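Local coordinates for ADP/ATP-dependent NAD(P)H-hydrate dehydratase (Bacillus subtilis, PDB 3RPZ), which catalyses the ADP- or ATP-dependent dehydration of hydrated NADH and NADPH, probably returning the damaged cofactors to their usable form, at residues 114-117 with 118-121; 232-235 with 236-239; 264-267 with 268-271. One frame throughout, in Å; residues are numbered along the deposited sequence.

Interaction 1. Residues 114-117 with 118-121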
loop_
_atom_site.group_PDB
_atom_site.type_symbol
_atom_site.label_atom_id
_atom_site.label_comp_id
_atom_site.label_asym_id
_atom_site.label_seq_id
_atom_site.Cartn_x
_atom_site.Cartn_y
_atom_site.Cartn_z
ATOM N N VAL A 114 -5.971 -16.787 -26.117
ATOM C CA VAL A 114 -6.963 -16.666 -25.052
ATOM C C VAL A 114 -8.182 -17.493 -25.327
ATOM O O VAL A 114 -8.691 -18.187 -24.410
ATOM C CB VAL A 114 -7.281 -15.205 -24.787
ATOM C CG1 VAL A 114 -8.410 -15.045 -23.792
ATOM C CG2 VAL A 114 -6.008 -14.508 -24.216
ATOM N N GLN A 115 -8.640 -17.545 -26.598
ATOM C CA GLN A 115 -9.724 -18.446 -26.909
ATOM C C GLN A 115 -9.436 -19.914 -26.712
ATOM O O GLN A 115 -10.306 -20.663 -26.336
ATOM C CB GLN A 115 -10.269 -18.203 -28.309
ATOM C CG GLN A 115 -10.927 -16.826 -28.496
ATOM C CD GLN A 115 -12.096 -16.702 -27.598
ATOM O OE1 GLN A 115 -13.000 -17.534 -27.673
ATOM N NE2 GLN A 115 -12.116 -15.670 -26.730
ATOM N N GLN A 116 -8.198 -20.319 -26.958
ATOM C CA GLN A 116 -7.787 -21.669 -26.648
ATOM C C GLN A 116 -7.883 -21.962 -25.179
ATOM O O GLN A 116 -8.308 -23.051 -24.804
ATOM C CB GLN A 116 -6.387 -21.915 -27.179
ATOM C CG GLN A 116 -6.310 -21.936 -28.647
ATOM C CD GLN A 116 -6.844 -23.222 -29.264
ATOM O OE1 GLN A 116 -7.941 -23.260 -29.877
ATOM N NE2 GLN A 116 -6.035 -24.286 -29.152
ATOM N N ALA A 117 -7.460 -21.008 -24.365
ATOM C CA ALA A 117 -7.604 -21.145 -22.898
ATOM C C ALA A 117 -9.096 -21.261 -22.497
ATOM O O ALA A 117 -9.443 -22.105 -21.679
ATOM C CB ALA A 117 -6.911 -19.998 -22.153
ATOM N N VAL A 118 -9.945 -20.439 -23.111
ATOM C CA VAL A 118 -11.404 -20.523 -22.857
ATOM C C VAL A 118 -11.912 -21.931 -23.166
ATOM O O VAL A 118 -12.605 -22.582 -22.354
ATOM C CB VAL A 118 -12.147 -19.476 -23.697
ATOM C CG1 VAL A 118 -13.660 -19.774 -23.648
ATOM C CG2 VAL A 118 -11.831 -18.039 -23.248
ATOM N N ASP A 119 -11.493 -22.476 -24.320
ATOM C CA ASP A 119 -11.976 -23.787 -24.707
ATOM C C ASP A 119 -11.556 -24.842 -23.683
ATOM O O ASP A 119 -12.331 -25.705 -23.351
ATOM C CB ASP A 119 -11.470 -24.147 -26.085
ATOM C CG ASP A 119 -12.144 -23.379 -27.208
ATOM O OD1 ASP A 119 -13.175 -22.748 -26.969
ATOM O OD2 ASP A 119 -11.605 -23.429 -28.313
ATOM N N HIS A 120 -10.333 -24.771 -23.171
ATOM C CA HIS A 120 -9.910 -25.705 -22.146
ATOM C C HIS A 120 -10.653 -25.532 -20.822
ATOM O O HIS A 120 -11.034 -26.522 -20.219
ATOM C CB HIS A 120 -8.383 -25.653 -21.957
ATOM C CG HIS A 120 -7.650 -26.241 -23.096
ATOM N ND1 HIS A 120 -7.775 -27.570 -23.438
ATOM C CD2 HIS A 120 -6.739 -25.714 -23.944
ATOM C CE1 HIS A 120 -7.003 -27.827 -24.481
ATOM N NE2 HIS A 120 -6.394 -26.715 -24.835
ATOM N N VAL A 121 -10.827 -24.313 -20.382
ATOM C CA VAL A 121 -11.545 -24.055 -19.109
ATOM C C VAL A 121 -12.988 -24.542 -19.182
ATOM O O VAL A 121 -13.496 -25.102 -18.225
ATOM C CB VAL A 121 -11.476 -22.633 -18.797
ATOM C CG1 VAL A 121 -12.586 -22.180 -17.793
ATOM C CG2 VAL A 121 -9.991 -22.306 -18.318
HETATM O O HOH W 1 -9.681 -25.155 -28.959
HETATM O O HOH W 2 -10.646 -21.442 -30.061
#
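The amide of Gln-116 and the carboxylate of Asp-119, one turn of helix apart, stand with their planes 76° to each other, neither stacked nor edge to edge. Their nearest oxygens, OE1 of Gln-116 and OD2 of Asp-119, stay 4.0 Å apart, as two acceptors should, and water fills the interval: one molecule donates 2.7 Å to Gln-116 OE1 and 2.7 Å to Asp-119 OD2, using both its protons. A second water also lies within reach of the two oxygens. The bend of the Gln-116 chain at chi2 (-76°) brings the amide back toward Asp-119 instead of letting it run straight out into solvent. A further flat group, the imidazole of His-120, is approached obliquely by Gln-116 O, which lies 3.2 Å from His-120 CD2; its ND1 is hydrogen-bonded to Gln-94.

Asp-119 has a second task: OD1 forms a salt bridge with Arg-138, whose NH1 also bonds to Gln-115 OE1, while Gln-115 NE2 bonds to Ala-134 O. Carboxylate and amide thus tie the helix to the loop beyond strand 128-130.

The backbone beneath is regular. Val-118 N bonds to Val-114 O at 2.9 Å with an N-H...O angle of 160°, and Val-121 N bonds to Ala-117 O. Val-118, with CG1 anti to the backbone N, directs CG2 to 3.4 Å from Val-114 O. The small Ala-117 and the beta-branched Val-118 and Val-121 suit the inner face, where they pack on strands 101-104 and 128-130. Polar side chains on the outside and aliphatic ones against the sheet make this an amphipathic helix, the crossover of a beta-alpha-beta unit.

Interaction 2. Residues 232-235 with 236-239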
loop_
_atom_site.group_PDB
_atom_site.type_symbol
_atom_site.label_atom_id
_atom_site.label_comp_id
_atom_site.label_asym_id
_atom_site.label_seq_id
_atom_site.Cartn_x
_atom_site.Cartn_y
_atom_site.Cartn_z
ATOM N N HIS A 232 -22.723 -18.688 -3.096
ATOM C CA HIS A 232 -24.151 -18.852 -3.326
ATOM C C HIS A 232 -24.456 -20.255 -3.835
ATOM O O HIS A 232 -23.821 -20.679 -4.782
ATOM C CB HIS A 232 -24.692 -17.865 -4.383
ATOM C CG HIS A 232 -24.757 -16.429 -3.953
ATOM N ND1 HIS A 232 -23.643 -15.658 -3.694
ATOM C CD2 HIS A 232 -25.825 -15.617 -3.720
ATOM C CE1 HIS A 232 -24.028 -14.430 -3.373
ATOM N NE2 HIS A 232 -25.347 -14.384 -3.362
ATOM N N GLU A 233 -25.480 -20.892 -3.332
ATOM C CA GLU A 233 -25.905 -22.166 -3.883
ATOM C C GLU A 233 -26.437 -22.047 -5.321
ATOM O O GLU A 233 -26.162 -22.927 -6.172
ATOM C CB GLU A 233 -26.994 -22.776 -3.002
ATOM C CG GLU A 233 -27.390 -24.190 -3.340
ATOM C CD GLU A 233 -28.430 -24.761 -2.352
ATOM O OE1 GLU A 233 -29.207 -23.968 -1.743
ATOM O OE2 GLU A 233 -28.498 -26.009 -2.219
ATOM N N ASP A 234 -27.172 -20.977 -5.591
ATOM C CA ASP A 234 -27.770 -20.762 -6.900
ATOM C C ASP A 234 -26.900 -19.766 -7.679
ATOM O O ASP A 234 -26.778 -18.618 -7.277
ATOM C CB ASP A 234 -29.185 -20.229 -6.757
ATOM C CG ASP A 234 -29.918 -20.153 -8.069
ATOM O OD1 ASP A 234 -29.303 -20.132 -9.141
ATOM O OD2 ASP A 234 -31.191 -20.274 -8.027
ATOM N N PRO A 235 -26.275 -20.191 -8.775
ATOM C CA PRO A 235 -25.395 -19.270 -9.509
ATOM C C PRO A 235 -26.141 -18.072 -10.085
ATOM O O PRO A 235 -25.507 -17.032 -10.317
ATOM C CB PRO A 235 -24.802 -20.110 -10.618
ATOM C CG PRO A 235 -25.733 -21.259 -10.716
ATOM C CD PRO A 235 -26.309 -21.535 -9.387
ATOM N N LYS A 236 -27.440 -18.187 -10.326
ATOM C CA LYS A 236 -28.213 -17.034 -10.791
ATOM C C LYS A 236 -28.177 -15.893 -9.765
ATOM O O LYS A 236 -28.018 -14.731 -10.096
ATOM C CB LYS A 236 -29.673 -17.375 -11.115
ATOM C CG LYS A 236 -29.823 -18.293 -12.282
ATOM C CD LYS A 236 -31.357 -18.357 -12.568
ATOM C CE LYS A 236 -31.671 -18.978 -13.851
ATOM N NZ LYS A 236 -33.177 -19.072 -13.906
ATOM N N HIS A 237 -28.365 -16.264 -8.502
ATOM C CA HIS A 237 -28.343 -15.288 -7.424
ATOM C C HIS A 237 -26.994 -14.680 -7.249
ATOM O O HIS A 237 -26.856 -13.504 -6.931
ATOM C CB HIS A 237 -28.788 -15.940 -6.115
ATOM C CG HIS A 237 -30.177 -16.445 -6.154
ATOM N ND1 HIS A 237 -30.649 -17.347 -5.222
ATOM C CD2 HIS A 237 -31.187 -16.184 -7.002
ATOM C CE1 HIS A 237 -31.910 -17.631 -5.531
ATOM N NE2 HIS A 237 -32.277 -16.928 -6.586
ATOM N N ALA A 238 -25.945 -15.495 -7.427
ATOM C CA ALA A 238 -24.598 -14.979 -7.347
ATOM C C ALA A 238 -24.360 -13.845 -8.350
ATOM O O ALA A 238 -23.831 -12.789 -8.006
ATOM C CB ALA A 238 -23.571 -16.084 -7.620
ATOM N N VAL A 239 -24.770 -14.044 -9.613
ATOM C CA VAL A 239 -24.600 -13.036 -10.657
ATOM C C VAL A 239 -25.406 -11.785 -10.316
ATOM O O VAL A 239 -24.910 -10.659 -10.335
ATOM C CB VAL A 239 -24.993 -13.592 -12.030
ATOM C CG1 VAL A 239 -24.910 -12.474 -13.090
ATOM C CG2 VAL A 239 -24.088 -14.754 -12.427
HETATM O O HOH W 3 -28.425 -19.023 -3.766
#
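Asp-234 is the N-cap of helix 235-256, whose first residues are Pro-235 and Lys-236. Its OD1 takes the backbone N-H of Lys-236 at 2.9 Å, a bond that arrives from above the carboxylate plane, 38° out of it. With CG anti to its own backbone N (chi1 -173°), the short side chain swings over the first turn; Asp is well suited because its acceptor sits just far enough from the backbone to reach that amide. The carbonyl of the same residue takes Ala-238 N at 3.2 Å and, weakly, His-237 N.

Pro-235 fits the first helical position, where an amide hydrogen is not needed, and its O accepts from Val-239 N at 3.2 Å. Lys-236 grazes OD1 of Asp-234 with CB and then extends away, its NZ forming salt bridges with Asp-199 and Asp-201.

Two imidazoles pack against this turn, CD2 of His-232 lying near CB of His-237. Asp-234 CB lies over a face of the His-237 ring, 4.0 Å from its centroid, a CH-pi contact. Asp-234 OD2 lies above the same face, nearer the rim. A water joins Asp-234 N to His-237 ND1. His-232 receives Ala-238 CA almost on its ring normal, 3.7 Å from the centroid; Ala is small enough to let the ring lie close to the helix backbone. The ring is fixed by bonds of ND1 to Met-228 O and of NE2 to Asn-241. With Ala-238 and Val-239 packed on helix 217-231, the whole is a short connection between two packed helices, with an aspartate N-cap followed by proline at the start of the second.

Interaction 3. Residues 264-267 with 268-271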
loop_
_atom_site.group_PDB
_atom_site.type_symbol
_atom_site.label_atom_id
_atom_site.label_comp_id
_atom_site.label_asym_id
_atom_site.label_seq_id
_atom_site.Cartn_x
_atom_site.Cartn_y
_atom_site.Cartn_z
ATOM N N ALA A 264 -11.711 2.207 -8.980
ATOM C CA ALA A 264 -12.353 0.909 -8.949
ATOM C C ALA A 264 -11.992 0.087 -7.746
ATOM O O ALA A 264 -12.871 -0.583 -7.186
ATOM C CB ALA A 264 -12.041 0.118 -10.220
ATOM N N HIS A 265 -10.729 0.052 -7.333
ATOM C CA HIS A 265 -10.400 -0.790 -6.184
ATOM C C HIS A 265 -11.114 -0.423 -4.941
ATOM O O HIS A 265 -11.288 -1.280 -4.057
ATOM C CB HIS A 265 -8.886 -0.816 -5.943
ATOM C CG HIS A 265 -8.299 0.438 -5.434
ATOM N ND1 HIS A 265 -8.139 0.763 -4.096
ATOM C CD2 HIS A 265 -7.798 1.480 -6.132
ATOM C CE1 HIS A 265 -7.585 1.968 -4.003
ATOM N NE2 HIS A 265 -7.332 2.402 -5.224
ATOM N N GLU A 266 -11.550 0.835 -4.814
ATOM C CA GLU A 266 -12.286 1.256 -3.644
ATOM C C GLU A 266 -13.664 0.605 -3.540
ATOM O O GLU A 266 -14.192 0.450 -2.458
ATOM C CB GLU A 266 -12.427 2.759 -3.610
ATOM C CG GLU A 266 -11.055 3.420 -3.466
ATOM C CD GLU A 266 -11.100 4.929 -3.587
ATOM O OE1 GLU A 266 -11.662 5.443 -4.558
ATOM O OE2 GLU A 266 -10.518 5.612 -2.653
ATOM N N LEU A 267 -14.231 0.149 -4.655
ATOM C CA LEU A 267 -15.458 -0.622 -4.614
ATOM C C LEU A 267 -15.317 -1.861 -3.732
ATOM O O LEU A 267 -16.202 -2.153 -2.911
ATOM C CB LEU A 267 -15.913 -1.055 -6.022
ATOM C CG LEU A 267 -16.294 0.042 -6.977
ATOM C CD1 LEU A 267 -16.346 -0.512 -8.399
ATOM C CD2 LEU A 267 -17.648 0.638 -6.571
ATOM N N SER A 268 -14.211 -2.561 -3.867
ATOM C CA SER A 268 -13.876 -3.713 -3.041
ATOM C C SER A 268 -13.675 -3.374 -1.567
ATOM O O SER A 268 -13.913 -4.184 -0.709
ATOM C CB SER A 268 -12.595 -4.375 -3.553
ATOM O OG SER A 268 -12.762 -4.788 -4.842
ATOM N N ASP A 269 -13.162 -2.184 -1.315
ATOM C CA ASP A 269 -12.873 -1.691 0.034
ATOM C C ASP A 269 -14.245 -1.347 0.711
ATOM O O ASP A 269 -14.362 -1.387 1.949
ATOM C CB ASP A 269 -12.023 -0.363 0.100
ATOM C CG ASP A 269 -10.534 -0.351 -0.423
ATOM O OD1 ASP A 269 -9.865 -1.373 -0.502
ATOM O OD2 ASP A 269 -10.041 0.843 -0.697
ATOM N N ILE A 270 -15.244 -0.885 -0.068
ATOM C CA ILE A 270 -16.579 -0.434 0.396
ATOM C C ILE A 270 -17.512 -1.618 0.606
ATOM O O ILE A 270 -18.398 -1.610 1.470
ATOM C CB ILE A 270 -17.202 0.545 -0.682
ATOM C CG1 ILE A 270 -16.401 1.843 -0.687
ATOM C CG2 ILE A 270 -18.720 0.821 -0.528
ATOM C CD1 ILE A 270 -16.602 2.702 -1.962
ATOM N N LEU A 271 -17.319 -2.679 -0.171
ATOM C CA LEU A 271 -18.220 -3.834 -0.164
ATOM C C LEU A 271 -18.444 -4.436 1.227
ATOM O O LEU A 271 -19.551 -4.844 1.550
ATOM C CB LEU A 271 -17.742 -4.886 -1.142
ATOM C CG LEU A 271 -18.566 -6.144 -1.288
ATOM C CD1 LEU A 271 -19.982 -5.829 -1.848
ATOM C CD2 LEU A 271 -17.850 -7.111 -2.241
#
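Asp-269, with CG beside its own backbone N (chi1 -65°), leans back along the helix and sets OD2 3.9 Å from Glu-266 CG and 3.7 Å from Glu-266 CA. Its carboxylate plane stands 76° from the imidazole of His-265, whose CG sits between its backbone N and carbonyl carbon (chi1 70°); this raises the ring beside Glu-266, with Glu-266 CG above one face, toward the rim.

Ile-270 likewise points back, placing CG1 3.2 Å from Glu-266 O, the carbonyl that Ile-270 N also meets at 2.9 Å. Several other backbone bonds of this turn are weak, Asp-269 N to His-265 O among them. Leu-267 and Ile-270 suit the face that packs on helix 235-256, and the small Ser-268 fits close to helices 44-54 and 217-231.

The extended chain of Glu-266 leads away from Asp-269, and OE2 of Glu-266 and OD2 of Asp-269 are 5.2 Å apart. Glu-266 OE1 meets Leu-263 N and forms a salt bridge with Arg-55 of the second subunit, whose Glu-79 also accepts from His-265 N. These bonds make the polar side of 264-267 part of the subunit interface, and the arginine probably offsets the charge of Glu-266 and may ease its nearness to Asp-269.

From the N terminus, the chain meets interaction 1 on the crossover helix between strands 101-104 and 128-130, then interaction 2 at the turn between helices 217-231 and 235-256, and finally interaction 3 on helix 264-277. Each lies within one continuous run of residues, so they follow in series and none nests in or crosses another; only interaction 2 closes a loop, the short connection 232-234. Interactions 2 and 3 belong to consecutive helices, their nearest atoms about 10 Å apart, and helix 235-256 links them by packing on Leu-267 and Ile-270. Interaction 1 lies on the opposite side of the chain's centre from interaction 3, with centres 29 Å apart.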